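Local coordinates for protein putative N-acetylmuramoyl-L-alanine amidase (Neisseria meningitidis MC58, PDB 3CZX) that probably hydrolyses, as a zinc-dependent amidase, the link between N-acetylmuramoyl residues and L-amino acids in cell-wall glycopeptides, at residues T113-R118 / L155-T160. Numbering follows the deposited sequence.
Sequences TGWKLR and LALFKT
W115 lays its indole against helix 152-177, meeting L157 with its NE1-CE2 side and F158 with CH2 of the six-membered ring. L157 comes in from the other direction, the two side chains sliding past one another, so that its CD2 lies 3.6 Å from NE1 of W115 and 4.1 Å from CE2, oblique to the ring. The same methyl touches T113, 3.7 Å from its carbonyl O and 4.0 Å from its CB. With CG of L157 anti to the backbone N (chi1 -172°), the branch is directed at T113 and the indole, and CD2 is the methyl that touches.

F158 takes the far end of the ring: its CB sits at the indole edge, near the ring plane, 4.1 Å from CH2 of W115. The F158 ring stacks on F147, which the indole also meets.

One face of the indole is covered from within its own segment, where CB of T113 lies over the ring centre, 3.4 Å above the plane. An ST turn holds this fold-back: N of W115 donates to OG1 of T113 at 3.1 Å and 161°, while OG1 also bonds to V109 O. G114, the first residue past helix 99-113, takes a positive phi (71°) that suits glycine. The arrangement is a helix C-terminal ST turn whose tryptophan packs the exit of helix 99-113 against helix 152-177 in this Amidase_3 family enzyme, the side chain of F158 lying about 13 Å from the bound zinc ion.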
# COMPACT_ATOMS: atom_id res chain seq x y z
N THR A 113 -17.54 4.67 1.15
CA THR A 113 -17.76 3.82 -0.05
C THR A 113 -19.18 3.72 -0.57
O THR A 113 -19.36 3.35 -1.71
CB THR A 113 -17.29 2.39 0.21
OG1 THR A 113 -18.04 1.86 1.31
CG2 THR A 113 -15.80 2.36 0.54
N GLY A 114 -20.17 3.98 0.27
CA GLY A 114 -21.55 3.70 -0.10
C GLY A 114 -21.87 2.20 -0.13
O GLY A 114 -22.90 1.80 -0.63
N TRP A 115 -20.97 1.36 0.41
CA TRP A 115 -21.22 -0.08 0.49
C TRP A 115 -22.25 -0.35 1.59
O TRP A 115 -22.31 0.35 2.61
CB TRP A 115 -19.92 -0.82 0.85
CG TRP A 115 -18.88 -0.81 -0.24
CD1 TRP A 115 -19.07 -0.58 -1.58
CD2 TRP A 115 -17.47 -1.03 -0.07
NE1 TRP A 115 -17.85 -0.63 -2.25
CE2 TRP A 115 -16.86 -0.93 -1.35
CE3 TRP A 115 -16.67 -1.28 1.03
CZ2 TRP A 115 -15.48 -1.07 -1.55
CZ3 TRP A 115 -15.28 -1.45 0.82
CH2 TRP A 115 -14.72 -1.35 -0.46
N LYS A 116 -23.01 -1.41 1.37
CA LYS A 116 -24.07 -1.81 2.29
C LYS A 116 -23.47 -2.46 3.55
O LYS A 116 -22.59 -3.27 3.43
CB LYS A 116 -24.97 -2.83 1.58
CG LYS A 116 -26.24 -3.19 2.36
CD LYS A 116 -26.85 -4.49 1.89
CE LYS A 116 -28.02 -4.91 2.82
NZ LYS A 116 -29.23 -4.04 2.65
N LEU A 117 -23.98 -2.08 4.72
CA LEU A 117 -23.67 -2.77 5.98
C LEU A 117 -24.56 -4.03 6.08
O LEU A 117 -25.81 -3.92 6.13
CB LEU A 117 -23.95 -1.87 7.18
CG LEU A 117 -23.00 -0.71 7.45
CD1 LEU A 117 -23.60 0.24 8.47
CD2 LEU A 117 -21.67 -1.33 7.88
N ARG A 118 -23.93 -5.20 6.10
CA ARG A 118 -24.59 -6.48 6.28
C ARG A 118 -24.74 -6.74 7.79
O ARG A 118 -24.12 -6.09 8.59
CB ARG A 118 -23.80 -7.58 5.61
CG ARG A 118 -23.61 -7.35 4.10
CD ARG A 118 -22.49 -8.19 3.54
NE ARG A 118 -22.77 -9.61 3.60
CZ ARG A 118 -23.34 -10.33 2.61
NH1 ARG A 118 -23.71 -9.77 1.49
NH2 ARG A 118 -23.54 -11.63 2.79
N LEU A 155 -14.38 -4.05 -5.76
CA LEU A 155 -12.95 -4.23 -5.78
C LEU A 155 -12.25 -3.07 -6.50
O LEU A 155 -11.20 -2.56 -6.05
CB LEU A 155 -12.58 -5.58 -6.44
CG LEU A 155 -11.09 -5.84 -6.69
CD1 LEU A 155 -10.20 -5.77 -5.45
CD2 LEU A 155 -10.88 -7.14 -7.43
N ALA A 156 -12.80 -2.63 -7.62
CA ALA A 156 -12.23 -1.44 -8.31
C ALA A 156 -12.27 -0.22 -7.41
O ALA A 156 -11.31 0.56 -7.41
CB ALA A 156 -12.99 -1.15 -9.62
N LEU A 157 -13.37 -0.03 -6.69
CA LEU A 157 -13.48 1.13 -5.78
C LEU A 157 -12.45 1.05 -4.70
O LEU A 157 -11.80 2.06 -4.40
CB LEU A 157 -14.89 1.21 -5.18
CG LEU A 157 -15.12 2.51 -4.40
CD1 LEU A 157 -15.11 3.69 -5.34
CD2 LEU A 157 -16.46 2.39 -3.71
N PHE A 158 -12.27 -0.15 -4.14
CA PHE A 158 -11.28 -0.37 -3.09
C PHE A 158 -9.90 -0.01 -3.64
O PHE A 158 -9.16 0.69 -3.00
CB PHE A 158 -11.24 -1.78 -2.55
CG PHE A 158 -10.17 -1.99 -1.51
CD1 PHE A 158 -10.31 -1.51 -0.22
CD2 PHE A 158 -8.97 -2.61 -1.84
CE1 PHE A 158 -9.29 -1.69 0.73
CE2 PHE A 158 -7.97 -2.77 -0.87
CZ PHE A 158 -8.16 -2.29 0.41
N LYS A 159 -9.56 -0.56 -4.80
CA LYS A 159 -8.22 -0.35 -5.35
C LYS A 159 -7.90 1.12 -5.59
O LYS A 159 -6.75 1.53 -5.43
CB LYS A 159 -8.03 -1.18 -6.64
CG LYS A 159 -7.98 -2.66 -6.42
CD LYS A 159 -8.14 -3.52 -7.68
CE LYS A 159 -6.99 -3.47 -8.57
NZ LYS A 159 -7.17 -4.44 -9.73
N THR A 160 -8.88 1.91 -6.02
CA THR A 160 -8.70 3.36 -6.30
C THR A 160 -8.77 4.25 -5.07
O THR A 160 -8.36 5.39 -5.17
CB THR A 160 -9.72 3.88 -7.32
OG1 THR A 160 -11.04 3.80 -6.74
CG2 THR A 160 -9.62 3.08 -8.62